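Side-chain contacts in drebrin (Homo sapiens, PDB 5Y1Z), which probably binds actin filaments through its cofilin-type (ADF-homology) domain, and is developmentally regulated in the brain: residues Tyr34-Gly39 / Ala101-Lys106; Gly58-Glu61 / Val65-Gly68; Tyr19-Val22 / Glu26-Ala29. All coordinates share one frame; numbering follows the deposited sequence.

In the fold
Following the chain from the N terminus, interaction 3 comes first: it closes the short loop between helix 12-23 and strand 31-36, joining the last turn or so of the helix to the residues that lead into the strand. Interaction 1 then opens at the end of that strand and closes only at residues 101-106, after three further strands. Interaction 2 is nested inside this long loop, fastening the approach to strand 65-72 onto the strand itself. Interactions 1 and 2 have centres about 11 Å apart and meet through the neighbouring strands 31-36 and 65-72, whereas interaction 3 lies across the chain's centre from interaction 1, although Tyr34 packs against Tyr19.

Interaction 1: residues Tyr34-Gly39 / Ala101-Lys106; sequences YTYEDG and ASHVAK
The phenolic oxygen of Tyr36 is gripped by two partners. Across the contact Tyr36 OH is hydrogen-bonded to His103 ND1 at 2.8 Å, and it makes a second hydrogen bond with the hydroxyl of Tyr67 on the adjacent strand. The bond to the histidine is fairly straight, with an angle of 163°. Tyr36 OH reaches the imidazole at its edge, near the ring plane, and Tyr36 CZ lies in that plane, 3.6 Å from His103 ND1. The two rings meet rim to rim rather than stacking: their centroids are 5.7 Å apart and the planes are inclined at 56°. On the tyrosine, CG stands beside the backbone N and opposite the carbonyl carbon (chi1 -58°), which sends the ring off the strand toward the helical region. Arg96 adds a cation-pi contact to the same ring, and the imidazole also touches Tyr67, Val6 and Asp41. Both touching residues are buried, with their bond joining polar atoms in the interior. A phenylalanine at Tyr36 would probably keep much of the ring packing but leave His103 ND1 and the Tyr67 hydroxyl without this shared partner. His103 precedes helix 104-110, part of the connection between the parallel neighbouring strands 81-88 and 116-120; the contact thus pins the beta-alpha-beta crossover of the ADF-homology fold to the mixed sheet.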
ATOM      1  N   TYR A  34     -15.630 -12.390   0.468  1.00 38.32           N
ATOM      2  CA  TYR A  34     -15.461 -11.031   0.986  1.00 41.54           C
ATOM      3  C   TYR A  34     -15.722  -9.974  -0.086  1.00 43.89           C
ATOM      4  O   TYR A  34     -15.667 -10.247  -1.286  1.00 45.25           O
ATOM      5  CB  TYR A  34     -14.046 -10.816   1.548  1.00 41.25           C
ATOM      6  CG  TYR A  34     -13.543 -11.914   2.457  1.00 42.17           C
ATOM      7  CD1 TYR A  34     -13.804 -11.860   3.823  1.00 42.81           C
ATOM      8  CD2 TYR A  34     -12.803 -12.989   1.969  1.00 40.83           C
ATOM      9  CE1 TYR A  34     -13.359 -12.829   4.681  1.00 42.60           C
ATOM     10  CE2 TYR A  34     -12.346 -13.983   2.838  1.00 41.23           C
ATOM     11  CZ  TYR A  34     -12.633 -13.885   4.196  1.00 42.29           C
ATOM     12  OH  TYR A  34     -12.217 -14.829   5.104  1.00 43.47           O
ATOM     13  N   THR A  35     -16.030  -8.760   0.361  1.00 43.04           N
ATOM     14  CA  THR A  35     -16.352  -7.663  -0.550  1.00 44.32           C
ATOM     15  C   THR A  35     -16.131  -6.346   0.186  1.00 45.47           C
ATOM     16  O   THR A  35     -15.903  -6.322   1.399  1.00 45.42           O
ATOM     17  CB  THR A  35     -17.785  -7.763  -1.092  1.00 44.25           C
ATOM     18  OG1 THR A  35     -17.977  -6.784  -2.126  1.00 42.89           O
ATOM     19  CG2 THR A  35     -18.806  -7.538   0.021  1.00 41.89           C
ATOM     20  N   TYR A  36     -16.239  -5.242  -0.547  1.00 44.17           N
ATOM     21  CA  TYR A  36     -16.067  -3.950   0.102  1.00 47.34           C
ATOM     22  C   TYR A  36     -17.364  -3.453   0.730  1.00 49.32           C
ATOM     23  O   TYR A  36     -18.463  -3.712   0.232  1.00 47.39           O
ATOM     24  CB  TYR A  36     -15.540  -2.907  -0.890  1.00 44.94           C
ATOM     25  CG  TYR A  36     -14.225  -3.287  -1.531  1.00 42.56           C
ATOM     26  CD1 TYR A  36     -14.180  -4.065  -2.672  1.00 35.46           C
ATOM     27  CD2 TYR A  36     -13.015  -2.869  -0.979  1.00 46.75           C
ATOM     28  CE1 TYR A  36     -12.979  -4.425  -3.242  1.00 33.48           C
ATOM     29  CE2 TYR A  36     -11.801  -3.224  -1.562  1.00 42.47           C
ATOM     30  CZ  TYR A  36     -11.800  -4.006  -2.681  1.00 37.93           C
ATOM     31  OH  TYR A  36     -10.592  -4.336  -3.241  1.00 42.02           O
ATOM     32  N   GLU A  37     -17.218  -2.725   1.836  1.00 57.13           N
ATOM     33  CA  GLU A  37     -18.349  -2.000   2.387  1.00 63.98           C
ATOM     34  C   GLU A  37     -18.628  -0.769   1.542  1.00 67.37           C
ATOM     35  O   GLU A  37     -17.719  -0.175   0.960  1.00 71.17           O
ATOM     36  CB  GLU A  37     -18.099  -1.598   3.832  1.00 75.21           C
ATOM     37  CG  GLU A  37     -19.364  -1.637   4.657  1.00 87.93           C
ATOM     38  CD  GLU A  37     -19.126  -2.114   6.070  1.00 96.66           C
ATOM     39  OE1 GLU A  37     -18.123  -1.675   6.678  1.00 99.50           O
ATOM     40  OE2 GLU A  37     -19.961  -2.900   6.581  1.00100.01           O
ATOM     41  N   ASP A  38     -19.905  -0.402   1.460  1.00 71.42           N
ATOM     42  CA  ASP A  38     -20.331   0.636   0.529  1.00 74.84           C
ATOM     43  C   ASP A  38     -19.602   1.943   0.802  1.00 74.26           C
ATOM     44  O   ASP A  38     -19.444   2.358   1.954  1.00 75.41           O
ATOM     45  CB  ASP A  38     -21.836   0.846   0.628  1.00 81.73           C
ATOM     46  CG  ASP A  38     -22.609  -0.462   0.626  1.00 86.57           C
ATOM     47  OD1 ASP A  38     -22.150  -1.465   0.007  1.00 85.30           O
ATOM     48  OD2 ASP A  38     -23.680  -0.482   1.271  1.00 90.76           O
ATOM     49  N   GLY A  39     -19.161   2.589  -0.272  1.00 73.51           N
ATOM     50  CA  GLY A  39     -18.432   3.839  -0.151  1.00 75.08           C
ATOM     51  C   GLY A  39     -17.194   3.756   0.713  1.00 74.47           C
ATOM     52  O   GLY A  39     -16.898   4.696   1.462  1.00 78.10           O
ATOM     53  N   ALA A 101      -7.853  -3.374  -8.629  1.00 40.52           N
ATOM     54  CA  ALA A 101      -6.835  -4.284  -9.132  1.00 41.25           C
ATOM     55  C   ALA A 101      -5.558  -4.198  -8.310  1.00 45.13           C
ATOM     56  O   ALA A 101      -4.891  -5.211  -8.087  1.00 46.70           O
ATOM     57  CB  ALA A 101      -6.542  -3.971 -10.598  1.00 41.22           C
ATOM     58  N   SER A 102      -5.224  -3.004  -7.832  1.00 46.44           N
ATOM     59  CA  SER A 102      -4.049  -2.813  -7.009  1.00 52.07           C
ATOM     60  C   SER A 102      -4.211  -3.343  -5.588  1.00 54.59           C
ATOM     61  O   SER A 102      -3.238  -3.301  -4.826  1.00 60.82           O
ATOM     62  CB  SER A 102      -3.686  -1.328  -7.010  1.00 57.48           C
ATOM     63  OG  SER A 102      -4.705  -0.562  -6.395  1.00 60.06           O
ATOM     64  N   HIS A 103      -5.405  -3.802  -5.202  1.00 50.15           N
ATOM     65  CA  HIS A 103      -5.614  -4.409  -3.885  1.00 49.64           C
ATOM     66  C   HIS A 103      -5.390  -5.918  -3.861  1.00 47.99           C
ATOM     67  O   HIS A 103      -5.102  -6.472  -2.789  1.00 50.77           O
ATOM     68  CB  HIS A 103      -7.046  -4.144  -3.374  1.00 47.71           C
ATOM     69  CG  HIS A 103      -7.428  -2.702  -3.363  1.00 49.30           C
ATOM     70  ND1 HIS A 103      -8.740  -2.281  -3.328  1.00 49.00           N
ATOM     71  CD2 HIS A 103      -6.671  -1.579  -3.395  1.00 50.79           C
ATOM     72  CE1 HIS A 103      -8.775  -0.960  -3.336  1.00 50.35           C
ATOM     73  NE2 HIS A 103      -7.533  -0.509  -3.374  1.00 52.22           N
ATOM     74  N   VAL A 104      -5.503  -6.589  -5.009  1.00 42.51           N
ATOM     75  CA  VAL A 104      -5.577  -8.047  -5.020  1.00 42.17           C
ATOM     76  C   VAL A 104      -4.400  -8.648  -4.261  1.00 48.15           C
ATOM     77  O   VAL A 104      -4.578  -9.493  -3.377  1.00 52.59           O
ATOM     78  CB  VAL A 104      -5.644  -8.562  -6.467  1.00 42.31           C
ATOM     79  CG1 VAL A 104      -5.589 -10.082  -6.499  1.00 43.42           C
ATOM     80  CG2 VAL A 104      -6.891  -8.033  -7.150  1.00 41.12           C
ATOM     81  N   ALA A 105      -3.182  -8.182  -4.563  1.00 51.14           N
ATOM     82  CA  ALA A 105      -1.992  -8.741  -3.925  1.00 54.48           C
ATOM     83  C   ALA A 105      -2.040  -8.587  -2.409  1.00 57.60           C
ATOM     84  O   ALA A 105      -1.626  -9.487  -1.666  1.00 59.59           O
ATOM     85  CB  ALA A 105      -0.745  -8.068  -4.474  1.00 54.87           C
ATOM     86  N   LYS A 106      -2.497  -7.431  -1.939  1.00 56.00           N
ATOM     87  CA  LYS A 106      -2.635  -7.196  -0.510  1.00 57.84           C
ATOM     88  C   LYS A 106      -3.681  -8.132   0.114  1.00 53.32           C
ATOM     89  O   LYS A 106      -3.490  -8.623   1.235  1.00 49.20           O
ATOM     90  CB  LYS A 106      -2.962  -5.718  -0.316  1.00 63.07           C
ATOM     91  CG  LYS A 106      -2.619  -5.110   1.011  1.00 69.68           C
ATOM     92  CD  LYS A 106      -2.520  -3.628   0.807  1.00 76.09           C
ATOM     93  CE  LYS A 106      -3.076  -2.849   1.967  1.00 83.18           C
ATOM     94  NZ  LYS A 106      -3.366  -1.444   1.506  1.00 86.36           N
TER

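Interaction 2: residues Gly58-Glu61 / Val65-Gly68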
ATOM      1  N   GLY A  58     -22.311 -19.188  -6.930  1.00 37.59           N
ATOM      2  CA  GLY A  58     -23.674 -18.697  -6.818  1.00 38.88           C
ATOM      3  C   GLY A  58     -23.857 -17.406  -6.022  1.00 50.62           C
ATOM      4  O   GLY A  58     -24.962 -16.850  -6.024  1.00 44.51           O
ATOM      5  N   HIS A  59     -22.835 -16.948  -5.295  1.00 36.00           N
ATOM      6  CA  HIS A  59     -22.976 -15.765  -4.465  1.00 35.54           C
ATOM      7  C   HIS A  59     -22.308 -14.542  -5.036  1.00 37.56           C
ATOM      8  O   HIS A  59     -22.350 -13.498  -4.385  1.00 39.57           O
ATOM      9  CB  HIS A  59     -22.421 -16.014  -3.048  1.00 37.12           C
ATOM     10  CG  HIS A  59     -23.144 -17.097  -2.310  1.00 43.18           C
ATOM     11  ND1 HIS A  59     -22.888 -18.437  -2.512  1.00 43.74           N
ATOM     12  CD2 HIS A  59     -24.136 -17.037  -1.394  1.00 38.22           C
ATOM     13  CE1 HIS A  59     -23.700 -19.155  -1.758  1.00 44.30           C
ATOM     14  NE2 HIS A  59     -24.465 -18.330  -1.071  1.00 46.86           N
ATOM     15  N   PHE A  60     -21.720 -14.625  -6.232  1.00 35.16           N
ATOM     16  CA  PHE A  60     -21.024 -13.474  -6.793  1.00 35.46           C
ATOM     17  C   PHE A  60     -22.035 -12.465  -7.317  1.00 35.54           C
ATOM     18  O   PHE A  60     -23.036 -12.842  -7.928  1.00 38.73           O
ATOM     19  CB  PHE A  60     -20.057 -13.903  -7.904  1.00 34.97           C
ATOM     20  CG  PHE A  60     -18.806 -14.622  -7.405  1.00 35.16           C
ATOM     21  CD1 PHE A  60     -17.869 -13.972  -6.630  1.00 32.40           C
ATOM     22  CD2 PHE A  60     -18.577 -15.962  -7.724  1.00 36.94           C
ATOM     23  CE1 PHE A  60     -16.721 -14.620  -6.179  1.00 34.03           C
ATOM     24  CE2 PHE A  60     -17.449 -16.623  -7.273  1.00 34.83           C
ATOM     25  CZ  PHE A  60     -16.518 -15.958  -6.496  1.00 34.87           C
ATOM     26  N   GLU A  61     -21.756 -11.180  -7.117  1.00 35.66           N
ATOM     27  CA  GLU A  61     -22.697 -10.125  -7.480  1.00 44.29           C
ATOM     28  C   GLU A  61     -22.111  -9.267  -8.601  1.00 47.30           C
ATOM     29  O   GLU A  61     -20.916  -8.946  -8.596  1.00 47.43           O
ATOM     30  CB  GLU A  61     -23.067  -9.263  -6.256  1.00 49.66           C
ATOM     31  CG  GLU A  61     -23.509 -10.097  -5.041  1.00 50.90           C
ATOM     32  CD  GLU A  61     -23.930  -9.287  -3.798  1.00 52.40           C
ATOM     33  OE1 GLU A  61     -24.333  -8.085  -3.914  1.00 52.10           O
ATOM     34  OE2 GLU A  61     -23.863  -9.886  -2.686  1.00 51.33           O
ATOM     35  N   VAL A  65     -17.069  -5.732  -6.709  1.00 40.30           N
ATOM     36  CA  VAL A  65     -15.776  -6.398  -6.636  1.00 35.68           C
ATOM     37  C   VAL A  65     -15.769  -7.271  -5.391  1.00 37.84           C
ATOM     38  O   VAL A  65     -16.085  -6.803  -4.296  1.00 40.35           O
ATOM     39  CB  VAL A  65     -14.643  -5.360  -6.594  1.00 35.62           C
ATOM     40  CG1 VAL A  65     -13.309  -6.039  -6.425  1.00 36.47           C
ATOM     41  CG2 VAL A  65     -14.667  -4.511  -7.863  1.00 34.58           C
ATOM     42  N   MET A  66     -15.458  -8.554  -5.551  1.00 42.49           N
ATOM     43  CA  MET A  66     -15.474  -9.489  -4.426  1.00 43.08           C
ATOM     44  C   MET A  66     -14.269 -10.430  -4.513  1.00 43.12           C
ATOM     45  O   MET A  66     -13.679 -10.630  -5.584  1.00 47.18           O
ATOM     46  CB  MET A  66     -16.796 -10.280  -4.378  1.00 42.52           C
ATOM     47  CG  MET A  66     -18.052  -9.413  -4.476  1.00 43.17           C
ATOM     48  SD  MET A  66     -19.649 -10.258  -4.215  1.00 48.48           S
ATOM     49  CE  MET A  66     -19.202 -11.880  -4.586  1.00 50.40           C
ATOM     50  N   TYR A  67     -13.908 -11.020  -3.372  1.00 38.52           N
ATOM     51  CA  TYR A  67     -12.770 -11.934  -3.280  1.00 38.42           C
ATOM     52  C   TYR A  67     -13.237 -13.254  -2.682  1.00 42.15           C
ATOM     53  O   TYR A  67     -13.744 -13.284  -1.555  1.00 47.41           O
ATOM     54  CB  TYR A  67     -11.629 -11.314  -2.455  1.00 34.95           C
ATOM     55  CG  TYR A  67     -11.170  -9.997  -3.029  1.00 37.22           C
ATOM     56  CD1 TYR A  67     -10.442  -9.961  -4.216  1.00 39.08           C
ATOM     57  CD2 TYR A  67     -11.499  -8.790  -2.423  1.00 38.35           C
ATOM     58  CE1 TYR A  67     -10.038  -8.772  -4.780  1.00 40.63           C
ATOM     59  CE2 TYR A  67     -11.095  -7.579  -2.982  1.00 39.93           C
ATOM     60  CZ  TYR A  67     -10.364  -7.579  -4.165  1.00 42.18           C
ATOM     61  OH  TYR A  67      -9.952  -6.392  -4.755  1.00 44.42           O
ATOM     62  N   GLY A  68     -13.064 -14.340  -3.434  1.00 42.15           N
ATOM     63  CA  GLY A  68     -13.506 -15.648  -2.982  1.00 43.50           C
ATOM     64  C   GLY A  68     -12.364 -16.547  -2.567  1.00 46.31           C
ATOM     65  O   GLY A  68     -11.442 -16.788  -3.339  1.00 48.89           O
TER
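His59 contributes its backbone to the contact with Met66: His59 O lies 3.5 Å from Met66 CE, while its imidazole leads away from Met66 to meet the ring of Trp31. Phe60, next along, supplies the main apolar partner. The terminal methyl of Met66 approaches the phenyl ring obliquely, nearest to Phe60 CD1, and it also packs against the backbone at Phe60 CA. The far end of the ring reaches along the strand to Gly68, where Phe60 CZ is 4.6 Å from Gly68 CA. Trp87 stacks with the phenylalanine, and Leu33, Ile85 and Ile126 pack against it too. Glu61 then passes over the sulfur end of the methionine. Its side chain runs at about a right angle to that of Met66, with Glu61 CG 4.0 Å from Met66 SD, and the backbone N of Glu61 is 3.7 Å from the same sulfur. Met66 reaches all three residues because its chain extends off the strand as far as SD and then bends at its last torsion (chi3 -23°), which turns CE back toward Phe60. The side-chain contact is therefore one of van der Waals packing around a thioether: Met66 is held here by close packing, against Phe60 and against backbone atoms of His59 and Glu61, and directional bonds nearby include those of the strand backbone and the bond from the indole of Trp87 to Glu61 O.

Interaction 3: residues Tyr19-Val22 / Glu26-Ala29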
ATOM      1  N   TYR A  19     -11.789 -17.132   7.333  1.00 46.69           N
ATOM      2  CA  TYR A  19     -10.625 -17.734   6.695  1.00 43.96           C
ATOM      3  C   TYR A  19     -10.099 -18.917   7.502  1.00 45.28           C
ATOM      4  O   TYR A  19      -9.731 -19.962   6.938  1.00 43.94           O
ATOM      5  CB  TYR A  19      -9.564 -16.654   6.525  1.00 45.73           C
ATOM      6  CG  TYR A  19      -8.146 -17.124   6.363  1.00 46.38           C
ATOM      7  CD1 TYR A  19      -7.671 -17.551   5.132  1.00 46.67           C
ATOM      8  CD2 TYR A  19      -7.274 -17.094   7.435  1.00 47.14           C
ATOM      9  CE1 TYR A  19      -6.363 -17.959   4.984  1.00 52.47           C
ATOM     10  CE2 TYR A  19      -5.967 -17.482   7.300  1.00 52.27           C
ATOM     11  CZ  TYR A  19      -5.508 -17.916   6.075  1.00 55.42           C
ATOM     12  OH  TYR A  19      -4.192 -18.308   5.955  1.00 58.65           O
ATOM     13  N   GLU A  20     -10.067 -18.776   8.824  1.00 46.20           N
ATOM     14  CA  GLU A  20      -9.635 -19.869   9.682  1.00 47.10           C
ATOM     15  C   GLU A  20     -10.570 -21.064   9.538  1.00 46.98           C
ATOM     16  O   GLU A  20     -10.113 -22.211   9.512  1.00 47.69           O
ATOM     17  CB  GLU A  20      -9.540 -19.386  11.129  1.00 50.00           C
ATOM     18  CG  GLU A  20      -9.206 -20.464  12.132  1.00 64.28           C
ATOM     19  CD  GLU A  20      -8.786 -19.892  13.476  1.00 79.43           C
ATOM     20  OE1 GLU A  20      -9.620 -19.217  14.133  1.00 84.11           O
ATOM     21  OE2 GLU A  20      -7.624 -20.120  13.886  1.00 85.17           O
ATOM     22  N   GLU A  21     -11.885 -20.813   9.434  1.00 51.79           N
ATOM     23  CA  GLU A  21     -12.826 -21.906   9.172  1.00 55.52           C
ATOM     24  C   GLU A  21     -12.500 -22.617   7.868  1.00 53.85           C
ATOM     25  O   GLU A  21     -12.583 -23.849   7.784  1.00 53.72           O
ATOM     26  CB  GLU A  21     -14.254 -21.380   9.118  1.00 63.82           C
ATOM     27  CG  GLU A  21     -15.021 -21.548  10.388  1.00 76.73           C
ATOM     28  CD  GLU A  21     -15.768 -22.871  10.434  1.00 90.28           C
ATOM     29  OE1 GLU A  21     -16.610 -23.116   9.530  1.00 91.76           O
ATOM     30  OE2 GLU A  21     -15.519 -23.665  11.381  1.00 96.97           O
ATOM     31  N   VAL A  22     -12.114 -21.861   6.837  1.00 54.06           N
ATOM     32  CA  VAL A  22     -11.783 -22.502   5.567  1.00 54.57           C
ATOM     33  C   VAL A  22     -10.495 -23.318   5.674  1.00 58.17           C
ATOM     34  O   VAL A  22     -10.384 -24.395   5.077  1.00 59.47           O
ATOM     35  CB  VAL A  22     -11.691 -21.448   4.450  1.00 49.98           C
ATOM     36  CG1 VAL A  22     -11.075 -22.053   3.211  1.00 49.51           C
ATOM     37  CG2 VAL A  22     -13.063 -20.876   4.142  1.00 46.22           C
ATOM     38  N   GLU A  26     -11.148 -29.854   9.979  1.00 94.58           N
ATOM     39  CA  GLU A  26     -12.336 -30.376  10.649  1.00 97.10           C
ATOM     40  C   GLU A  26     -13.604 -29.590  10.306  1.00 93.96           C
ATOM     41  O   GLU A  26     -14.701 -30.159  10.323  1.00 96.23           O
ATOM     42  CB  GLU A  26     -12.115 -30.393  12.163  1.00101.07           C
ATOM     43  N   SER A  27     -13.487 -28.308   9.974  1.00 87.85           N
ATOM     44  CA  SER A  27     -14.665 -27.496   9.684  1.00 82.50           C
ATOM     45  C   SER A  27     -15.235 -27.832   8.312  1.00 78.69           C
ATOM     46  O   SER A  27     -14.489 -28.022   7.351  1.00 79.27           O
ATOM     47  CB  SER A  27     -14.312 -26.017   9.737  1.00 78.22           C
ATOM     48  OG  SER A  27     -13.539 -25.727  10.883  1.00 79.74           O
ATOM     49  N   ALA A  28     -16.567 -27.905   8.220  1.00 76.12           N
ATOM     50  CA  ALA A  28     -17.179 -28.284   6.948  1.00 73.07           C
ATOM     51  C   ALA A  28     -16.983 -27.201   5.896  1.00 70.96           C
ATOM     52  O   ALA A  28     -16.719 -27.509   4.728  1.00 71.37           O
ATOM     53  CB  ALA A  28     -18.668 -28.575   7.131  1.00 72.07           C
ATOM     54  N   ALA A  29     -17.094 -25.936   6.293  1.00 66.75           N
ATOM     55  CA  ALA A  29     -16.977 -24.839   5.345  1.00 61.66           C
ATOM     56  C   ALA A  29     -15.662 -24.920   4.587  1.00 58.88           C
ATOM     57  O   ALA A  29     -14.597 -25.136   5.170  1.00 61.71           O
ATOM     58  CB  ALA A  29     -17.071 -23.497   6.064  1.00 60.35           C
TER
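The connection from helix 12-23 into strand 31-36 is a short helix-to-strand loop, and Glu21 on the helix fastens it by gripping Ser27. The serine hydroxyl is the donor: Ser27 OG gives a hydrogen bond to Glu21 OE2 at 2.9 Å. It comes from well above the carboxylate, 63° out of its plane, rather than from the rim. The glutamate chain bends sharply at its second torsion (chi2 -90°), which folds the carboxylate over toward the loop instead of letting it extend from the helix. Its other oxygen faces a methyl group, with Glu21 OE1 3.5 Å from Ala29 CB. The carboxylate carbon rests against the serine methylene as well, Glu21 CD lying 3.5 Å from Ser27 CB. That methylene also packs on the helix backbone, being 3.4 Å from Glu21 O. In the ADF-homology fold this helix lies against the central sheet, and Val22 contributes to that packing: its side chain turns away from the loop to touch Ala32 on strand 31-36 and Phe69 and Ser71 on strand 65-72. Its backbone comes nearer the loop, with Val22 CA 3.9 Å from Ala29 O. One turn back along the helix, Tyr19 bonds through its hydroxyl to Gln112 O and meets the ring of Phe69. Glu21 is exposed and Ser27 only partly buried, and for that reason solvent is likely to compete for the carboxylate and weaken its hold on the serine hydroxyl.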